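PDB 1F9K: acidic lectin from Psophocarpus tetragonolobus, which binds galactosides such as methyl alpha-D-galactopyranoside as a calcium- and manganese-containing legume lectin, and probably agglutinates cells that carry H-type blood-group antigens. Local coordinates for residues S147-H152 with Y187-I192; L151-E156 with V176-H181. The protein carries 3 engineered substitutions. One frame throughout, in Å; residues are numbered along the deposited sequence.

Contact 1 of 2, residues S147-H152 with Y187-I192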
ATOM      1  N   SER A 147      15.053 -12.477  -0.625  1.00 23.22           N
ATOM      2  CA  SER A 147      13.787 -11.938  -0.162  1.00 23.22           C
ATOM      3  C   SER A 147      12.809 -13.040   0.194  1.00 23.22           C
ATOM      4  O   SER A 147      12.758 -14.056  -0.485  1.00 23.22           O
ATOM      5  CB  SER A 147      13.167 -11.049  -1.245  1.00 15.49           C
ATOM      6  OG  SER A 147      14.107 -10.133  -1.788  1.00 15.49           O
ATOM      7  N   SER A 148      12.045 -12.835   1.261  1.00 16.41           N
ATOM      8  CA  SER A 148      11.051 -13.801   1.691  1.00 16.41           C
ATOM      9  C   SER A 148       9.828 -13.606   0.797  1.00 16.41           C
ATOM     10  O   SER A 148       8.996 -14.498   0.670  1.00 16.41           O
ATOM     11  CB  SER A 148      10.679 -13.558   3.145  1.00 53.43           C
ATOM     12  OG  SER A 148      10.121 -12.267   3.287  1.00 53.43           O
ATOM     13  N   LYS A 149       9.724 -12.428   0.191  1.00 28.69           N
ATOM     14  CA  LYS A 149       8.637 -12.108  -0.735  1.00 28.69           C
ATOM     15  C   LYS A 149       9.101 -10.988  -1.657  1.00 28.69           C
ATOM     16  O   LYS A 149       9.862 -10.118  -1.232  1.00 28.69           O
ATOM     17  CB  LYS A 149       7.373 -11.671   0.008  1.00 49.43           C
ATOM     18  CG  LYS A 149       6.415 -12.793   0.287  1.00 67.43           C
ATOM     19  CD  LYS A 149       4.969 -12.336   0.148  1.00 67.43           C
ATOM     20  CE  LYS A 149       4.000 -13.524   0.231  1.00 67.43           C
ATOM     21  NZ  LYS A 149       2.572 -13.154  -0.048  1.00 67.43           N
ATOM     22  N   THR A 150       8.676 -11.016  -2.919  1.00 17.02           N
ATOM     23  CA  THR A 150       9.058  -9.965  -3.869  1.00 17.02           C
ATOM     24  C   THR A 150       7.893  -9.545  -4.753  1.00 17.02           C
ATOM     25  O   THR A 150       6.909 -10.254  -4.885  1.00 17.02           O
ATOM     26  CB  THR A 150      10.227 -10.388  -4.826  1.00  5.01           C
ATOM     27  OG1 THR A 150       9.752 -11.357  -5.774  1.00  5.01           O
ATOM     28  CG2 THR A 150      11.395 -10.949  -4.052  1.00  5.01           C
ATOM     29  N   LEU A 151       8.024  -8.383  -5.368  1.00 18.29           N
ATOM     30  CA  LEU A 151       6.992  -7.874  -6.256  1.00 18.29           C
ATOM     31  C   LEU A 151       7.662  -7.076  -7.373  1.00 18.29           C
ATOM     32  O   LEU A 151       8.466  -6.178  -7.100  1.00 18.29           O
ATOM     33  CB  LEU A 151       6.033  -6.972  -5.485  1.00 18.77           C
ATOM     34  CG  LEU A 151       4.893  -6.420  -6.329  1.00 18.77           C
ATOM     35  CD1 LEU A 151       3.862  -7.485  -6.532  1.00 18.77           C
ATOM     36  CD2 LEU A 151       4.283  -5.229  -5.625  1.00 18.77           C
ATOM     37  N   HIS A 152       7.343  -7.402  -8.620  1.00 41.37           N
ATOM     38  CA  HIS A 152       7.945  -6.714  -9.756  1.00 41.37           C
ATOM     39  C   HIS A 152       7.304  -5.343  -9.962  1.00 41.37           C
ATOM     40  O   HIS A 152       6.114  -5.176  -9.714  1.00 41.37           O
ATOM     41  CB  HIS A 152       7.797  -7.593 -11.011  1.00 33.11           C
ATOM     42  CG  HIS A 152       8.426  -7.018 -12.244  1.00 33.11           C
ATOM     43  ND1 HIS A 152       7.765  -6.149 -13.082  1.00 33.11           N
ATOM     44  CD2 HIS A 152       9.665  -7.172 -12.768  1.00 33.11           C
ATOM     45  CE1 HIS A 152       8.569  -5.789 -14.067  1.00 33.11           C
ATOM     46  NE2 HIS A 152       9.729  -6.396 -13.900  1.00 33.11           N
ATOM     47  N   TYR A 187       2.447   0.293  -6.287  1.00 19.65           N
ATOM     48  CA  TYR A 187       2.915  -1.058  -6.028  1.00 19.65           C
ATOM     49  C   TYR A 187       2.847  -1.316  -4.527  1.00 19.65           C
ATOM     50  O   TYR A 187       3.440  -0.578  -3.739  1.00 19.65           O
ATOM     51  CB  TYR A 187       4.352  -1.203  -6.519  1.00 20.11           C
ATOM     52  CG  TYR A 187       4.496  -0.940  -8.002  1.00 20.11           C
ATOM     53  CD1 TYR A 187       4.138  -1.899  -8.948  1.00 20.11           C
ATOM     54  CD2 TYR A 187       4.951   0.290  -8.460  1.00 20.11           C
ATOM     55  CE1 TYR A 187       4.234  -1.623 -10.320  1.00 20.11           C
ATOM     56  CE2 TYR A 187       5.044   0.574  -9.828  1.00 20.11           C
ATOM     57  CZ  TYR A 187       4.685  -0.377 -10.749  1.00 20.11           C
ATOM     58  OH  TYR A 187       4.754  -0.060 -12.091  1.00 20.11           O
ATOM     59  N   THR A 188       2.114  -2.354  -4.130  1.00 21.61           N
ATOM     60  CA  THR A 188       2.003  -2.679  -2.714  1.00 21.61           C
ATOM     61  C   THR A 188       2.339  -4.150  -2.435  1.00 21.61           C
ATOM     62  O   THR A 188       1.860  -5.048  -3.115  1.00 21.61           O
ATOM     63  CB  THR A 188       0.607  -2.341  -2.187  1.00 17.06           C
ATOM     64  OG1 THR A 188       0.623  -2.431  -0.761  1.00 17.06           O
ATOM     65  CG2 THR A 188      -0.435  -3.305  -2.747  1.00 17.06           C
ATOM     66  N   LEU A 189       3.178  -4.369  -1.429  1.00 34.73           N
ATOM     67  CA  LEU A 189       3.638  -5.702  -1.049  1.00 34.73           C
ATOM     68  C   LEU A 189       3.731  -5.839   0.472  1.00 34.73           C
ATOM     69  O   LEU A 189       4.328  -4.992   1.133  1.00 34.73           O
ATOM     70  CB  LEU A 189       5.015  -5.945  -1.653  1.00 18.61           C
ATOM     71  CG  LEU A 189       5.729  -7.231  -1.265  1.00 18.61           C
ATOM     72  CD1 LEU A 189       5.083  -8.414  -1.965  1.00 18.61           C
ATOM     73  CD2 LEU A 189       7.172  -7.126  -1.669  1.00 18.61           C
ATOM     74  N   SER A 190       3.171  -6.914   1.022  1.00 33.99           N
ATOM     75  CA  SER A 190       3.184  -7.129   2.472  1.00 33.99           C
ATOM     76  C   SER A 190       3.466  -8.571   2.884  1.00 33.99           C
ATOM     77  O   SER A 190       3.129  -9.527   2.174  1.00 33.99           O
ATOM     78  CB  SER A 190       1.835  -6.726   3.086  1.00 10.29           C
ATOM     79  OG  SER A 190       1.270  -5.629   2.393  1.00 28.29           O
ATOM     80  N   ASN A 191       4.070  -8.727   4.054  1.00 33.73           N
ATOM     81  CA  ASN A 191       4.359 -10.052   4.573  1.00 33.73           C
ATOM     82  C   ASN A 191       4.365 -10.007   6.087  1.00 33.73           C
ATOM     83  O   ASN A 191       4.202  -8.943   6.677  1.00 33.73           O
ATOM     84  CB  ASN A 191       5.711 -10.546   4.092  1.00 33.55           C
ATOM     85  CG  ASN A 191       5.894 -12.026   4.334  1.00 33.55           C
ATOM     86  OD1 ASN A 191       7.000 -12.562   4.229  1.00 33.55           O
ATOM     87  ND2 ASN A 191       4.792 -12.706   4.648  1.00 33.55           N
ATOM     88  N   ILE A 192       4.552 -11.162   6.715  1.00 42.76           N
ATOM     89  CA  ILE A 192       4.586 -11.228   8.170  1.00 42.76           C
ATOM     90  C   ILE A 192       6.008 -11.304   8.706  1.00 42.76           C
ATOM     91  O   ILE A 192       6.803 -12.138   8.279  1.00 42.76           O
ATOM     92  CB  ILE A 192       3.773 -12.424   8.712  1.00 30.89           C
ATOM     93  CG1 ILE A 192       2.284 -12.057   8.749  1.00 30.89           C
ATOM     94  CG2 ILE A 192       4.268 -12.805  10.095  1.00 30.89           C
ATOM     95  CD1 ILE A 192       1.427 -13.108   9.375  1.00 30.89           C
TER
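Leu151 and Leu189 face each other across the interface, each with CG anti to its own backbone N (chi1 -178° and 174°), so that both isobutyl groups reach out from their strands and interlock. Leu189 sends CD1 across to the Leu151 side chain, 3.9 Å from its CB, and to the backbone at Thr150 O. Leu151 answers with CD2, which reaches between two neighbours, 3.5 Å from Thr188 O and 4.1 Å from Tyr187 CB. Tyr187, its CG beside the backbone N, brings CD1 to 3.9 Å from His152 O, and its OH accepts a weak hydrogen bond from the backbone N-H of Gln154. Face-to-face packing of this kind joins the two sheets of the legume lectin sandwich: within the chain, strand 149-152 is an outermost strand of the seven-stranded sheet, strand 185-192 pairs with strand 173-180 in the other sheet, and the two run nearly antiparallel with axes 7.6 Å apart. At the far end Lys149 is bent at chi2 and crosses Asn191 obliquely, laying CD 3.9 Å from Ser190 O, while its NZ has a long, weak ion pair with Asp168 of the second subunit. Ser148, in the loop just before the strand, hydrogen-bonds through OG to Ile140 O of the neighbouring strand 137-142. Lys166 of the second subunit packs on Leu151 and donates to Thr188 O.

Contact 2 of 2, residues L151-E156 with V176-H181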
ATOM      1  N   LEU A 151       8.024  -8.383  -5.368  1.00 18.29           N
ATOM      2  CA  LEU A 151       6.992  -7.874  -6.256  1.00 18.29           C
ATOM      3  C   LEU A 151       7.662  -7.076  -7.373  1.00 18.29           C
ATOM      4  O   LEU A 151       8.466  -6.178  -7.100  1.00 18.29           O
ATOM      5  CB  LEU A 151       6.033  -6.972  -5.485  1.00 18.77           C
ATOM      6  CG  LEU A 151       4.893  -6.420  -6.329  1.00 18.77           C
ATOM      7  CD1 LEU A 151       3.862  -7.485  -6.532  1.00 18.77           C
ATOM      8  CD2 LEU A 151       4.283  -5.229  -5.625  1.00 18.77           C
ATOM      9  N   HIS A 152       7.343  -7.402  -8.620  1.00 41.37           N
ATOM     10  CA  HIS A 152       7.945  -6.714  -9.756  1.00 41.37           C
ATOM     11  C   HIS A 152       7.304  -5.343  -9.962  1.00 41.37           C
ATOM     12  O   HIS A 152       6.114  -5.176  -9.714  1.00 41.37           O
ATOM     13  CB  HIS A 152       7.797  -7.593 -11.011  1.00 33.11           C
ATOM     14  CG  HIS A 152       8.426  -7.018 -12.244  1.00 33.11           C
ATOM     15  ND1 HIS A 152       7.765  -6.149 -13.082  1.00 33.11           N
ATOM     16  CD2 HIS A 152       9.665  -7.172 -12.768  1.00 33.11           C
ATOM     17  CE1 HIS A 152       8.569  -5.789 -14.067  1.00 33.11           C
ATOM     18  NE2 HIS A 152       9.729  -6.396 -13.900  1.00 33.11           N
ATOM     19  N   PHE A 153       8.101  -4.359 -10.378  1.00 21.31           N
ATOM     20  CA  PHE A 153       7.582  -3.014 -10.645  1.00 21.31           C
ATOM     21  C   PHE A 153       8.337  -2.347 -11.799  1.00 21.31           C
ATOM     22  O   PHE A 153       9.497  -2.675 -12.078  1.00 21.31           O
ATOM     23  CB  PHE A 153       7.656  -2.114  -9.385  1.00 11.31           C
ATOM     24  CG  PHE A 153       9.048  -1.639  -9.041  1.00 11.31           C
ATOM     25  CD1 PHE A 153       9.918  -2.446  -8.309  1.00 11.31           C
ATOM     26  CD2 PHE A 153       9.517  -0.431  -9.520  1.00 11.31           C
ATOM     27  CE1 PHE A 153      11.234  -2.059  -8.071  1.00 11.31           C
ATOM     28  CE2 PHE A 153      10.833  -0.031  -9.287  1.00 11.31           C
ATOM     29  CZ  PHE A 153      11.695  -0.855  -8.558  1.00 11.31           C
ATOM     30  N   GLN A 154       7.663  -1.427 -12.481  1.00 18.39           N
ATOM     31  CA  GLN A 154       8.257  -0.687 -13.580  1.00 18.39           C
ATOM     32  C   GLN A 154       8.974   0.467 -12.912  1.00 18.39           C
ATOM     33  O   GLN A 154       8.438   1.078 -11.992  1.00 18.39           O
ATOM     34  CB  GLN A 154       7.171  -0.134 -14.487  1.00 54.86           C
ATOM     35  CG  GLN A 154       6.440  -1.190 -15.273  1.00 54.86           C
ATOM     36  CD  GLN A 154       7.244  -1.648 -16.463  1.00 54.86           C
ATOM     37  OE1 GLN A 154       7.679  -0.821 -17.268  1.00 54.86           O
ATOM     38  NE2 GLN A 154       7.453  -2.963 -16.588  1.00 54.86           N
ATOM     39  N   LEU A 155      10.188   0.759 -13.338  1.00 24.76           N
ATOM     40  CA  LEU A 155      10.917   1.868 -12.756  1.00 24.76           C
ATOM     41  C   LEU A 155      10.752   3.051 -13.681  1.00 24.76           C
ATOM     42  O   LEU A 155      10.822   2.885 -14.902  1.00 24.76           O
ATOM     43  CB  LEU A 155      12.396   1.542 -12.655  1.00 11.94           C
ATOM     44  CG  LEU A 155      13.263   2.661 -12.111  1.00 11.94           C
ATOM     45  CD1 LEU A 155      13.070   2.747 -10.605  1.00 11.94           C
ATOM     46  CD2 LEU A 155      14.713   2.387 -12.440  1.00 11.94           C
ATOM     47  N   GLU A 156      10.513   4.239 -13.124  1.00 31.56           N
ATOM     48  CA  GLU A 156      10.379   5.435 -13.959  1.00 31.56           C
ATOM     49  C   GLU A 156      11.748   6.063 -13.941  1.00 31.56           C
ATOM     50  O   GLU A 156      12.120   6.712 -12.975  1.00 31.56           O
ATOM     51  CB  GLU A 156       9.334   6.393 -13.397  1.00 54.18           C
ATOM     52  CG  GLU A 156       7.917   5.859 -13.480  1.00 53.46           C
ATOM     53  CD  GLU A 156       7.561   5.365 -14.872  1.00 53.46           C
ATOM     54  OE1 GLU A 156       7.729   6.146 -15.830  1.00 53.46           O
ATOM     55  OE2 GLU A 156       7.114   4.199 -15.010  1.00 53.46           O
ATOM     56  N   VAL A 176       4.855  -2.586   2.483  1.00 23.60           N
ATOM     57  CA  VAL A 176       5.667  -1.660   1.709  1.00 23.60           C
ATOM     58  C   VAL A 176       4.874  -1.102   0.532  1.00 23.60           C
ATOM     59  O   VAL A 176       4.287  -1.861  -0.247  1.00 23.60           O
ATOM     60  CB  VAL A 176       6.905  -2.366   1.149  1.00  3.81           C
ATOM     61  CG1 VAL A 176       7.591  -1.495   0.144  1.00  3.81           C
ATOM     62  CG2 VAL A 176       7.857  -2.677   2.267  1.00  3.81           C
ATOM     63  N   VAL A 177       4.846   0.219   0.398  1.00 26.09           N
ATOM     64  CA  VAL A 177       4.137   0.803  -0.722  1.00 26.09           C
ATOM     65  C   VAL A 177       5.042   1.718  -1.522  1.00 26.09           C
ATOM     66  O   VAL A 177       5.726   2.585  -0.971  1.00 26.09           O
ATOM     67  CB  VAL A 177       2.906   1.581  -0.286  1.00 23.58           C
ATOM     68  CG1 VAL A 177       2.182   2.123  -1.523  1.00 23.58           C
ATOM     69  CG2 VAL A 177       1.982   0.670   0.496  1.00 23.58           C
ATOM     70  N   LEU A 178       5.035   1.498  -2.833  1.00 12.54           N
ATOM     71  CA  LEU A 178       5.843   2.244  -3.776  1.00 12.54           C
ATOM     72  C   LEU A 178       4.923   2.996  -4.721  1.00 12.54           C
ATOM     73  O   LEU A 178       4.101   2.389  -5.419  1.00 12.54           O
ATOM     74  CB  LEU A 178       6.712   1.277  -4.586  1.00 31.91           C
ATOM     75  CG  LEU A 178       7.587   1.923  -5.662  1.00 31.91           C
ATOM     76  CD1 LEU A 178       8.582   2.874  -5.009  1.00 31.91           C
ATOM     77  CD2 LEU A 178       8.303   0.852  -6.453  1.00 31.91           C
ATOM     78  N   ALA A 179       5.063   4.312  -4.761  1.00 24.42           N
ATOM     79  CA  ALA A 179       4.231   5.108  -5.647  1.00 24.42           C
ATOM     80  C   ALA A 179       5.027   6.039  -6.562  1.00 24.42           C
ATOM     81  O   ALA A 179       6.025   6.643  -6.160  1.00 24.42           O
ATOM     82  CB  ALA A 179       3.230   5.920  -4.824  1.00  5.81           C
ATOM     83  N   PHE A 180       4.578   6.122  -7.806  1.00 24.21           N
ATOM     84  CA  PHE A 180       5.153   7.006  -8.809  1.00 24.21           C
ATOM     85  C   PHE A 180       3.941   7.851  -9.205  1.00 24.21           C
ATOM     86  O   PHE A 180       3.169   7.491 -10.093  1.00 24.21           O
ATOM     87  CB  PHE A 180       5.664   6.216 -10.017  1.00 14.26           C
ATOM     88  CG  PHE A 180       6.977   5.541  -9.790  1.00 14.26           C
ATOM     89  CD1 PHE A 180       8.141   6.288  -9.683  1.00 14.26           C
ATOM     90  CD2 PHE A 180       7.059   4.151  -9.699  1.00 14.26           C
ATOM     91  CE1 PHE A 180       9.375   5.663  -9.489  1.00 14.26           C
ATOM     92  CE2 PHE A 180       8.299   3.520  -9.504  1.00 14.26           C
ATOM     93  CZ  PHE A 180       9.456   4.284  -9.401  1.00 14.26           C
ATOM     94  N   HIS A 181       3.761   8.965  -8.520  1.00 20.49           N
ATOM     95  CA  HIS A 181       2.620   9.828  -8.775  1.00 20.49           C
ATOM     96  C   HIS A 181       2.554  10.452 -10.178  1.00 20.49           C
ATOM     97  O   HIS A 181       1.490  10.458 -10.807  1.00 20.49           O
ATOM     98  CB  HIS A 181       2.583  10.893  -7.682  1.00 20.88           C
ATOM     99  CG  HIS A 181       2.325  10.332  -6.317  1.00 20.88           C
ATOM    100  ND1 HIS A 181       3.013  10.743  -5.193  1.00 20.88           N
ATOM    101  CD2 HIS A 181       1.454   9.384  -5.894  1.00 20.88           C
ATOM    102  CE1 HIS A 181       2.584  10.070  -4.137  1.00 20.88           C
ATOM    103  NE2 HIS A 181       1.638   9.238  -4.538  1.00 20.88           N
TER
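Leu178 lays its CD2 methyl over one face of the Phe153 ring, 3.8 Å from the centroid and 21° off the ring normal, a CH-pi contact in which the two side chains cross at about a right angle. Phe153 holds its CG in the crowded position between backbone N and carbonyl carbon, and Ile138 and Pro136 also pack on its side chain. Its CD2 comes to the edge of the second aromatic, 4.1 Å from Phe180 CE2. Phe180 is covered on one face by Glu156, whose CG sits 4.0 Å from the ring centroid. CB and CG make this contact, the chain bends at chi2 (-51°), and the carboxylate plane stands 75° from the ring. Leu155 adds its CD1 methyl near Phe180 CZ, at 4.1 Å, and the same methyl lies in plane at the edge of Phe153. In the lectin sandwich this chain leaves the seven-stranded sheet after strand 149-152 and runs beside the end of strand 173-180 in the opposite sheet. Gln154 O also approaches Phe180 CE2, at 3.5 Å, but the contact is mostly apolar and CH-pi, without hydrogen bond or salt bridge between the segments, so cohesion here probably comes from dispersion and the exclusion of water.

In the fold
Contacts 1 and 2, with centres about 11 Å apart, both draw on strand 149-152, share Leu151 and His152, and meet successive, hydrogen-bonded strands of the opposite sheet. Tyr187 O probably accepts a hydrogen bond from Leu178 N at 2.8 Å, and Tyr187 CD1 packs 3.6 Å from Phe153 CB, which brings the two patches together. Contact 1 lies nearer the metals: the Thr150 side chain is about 5 Å from the manganese held by Glu123, Asp125, Asp132 and His137, against about 9 Å for Phe153. The neighbouring calcium shares Asp125 and Asp132, and its other ligands, Phe127 and Asn129, also line the galactoside pocket. In contact 2 the Glu156 side chain is about 10 Å from a bound N-acetylglucosamine.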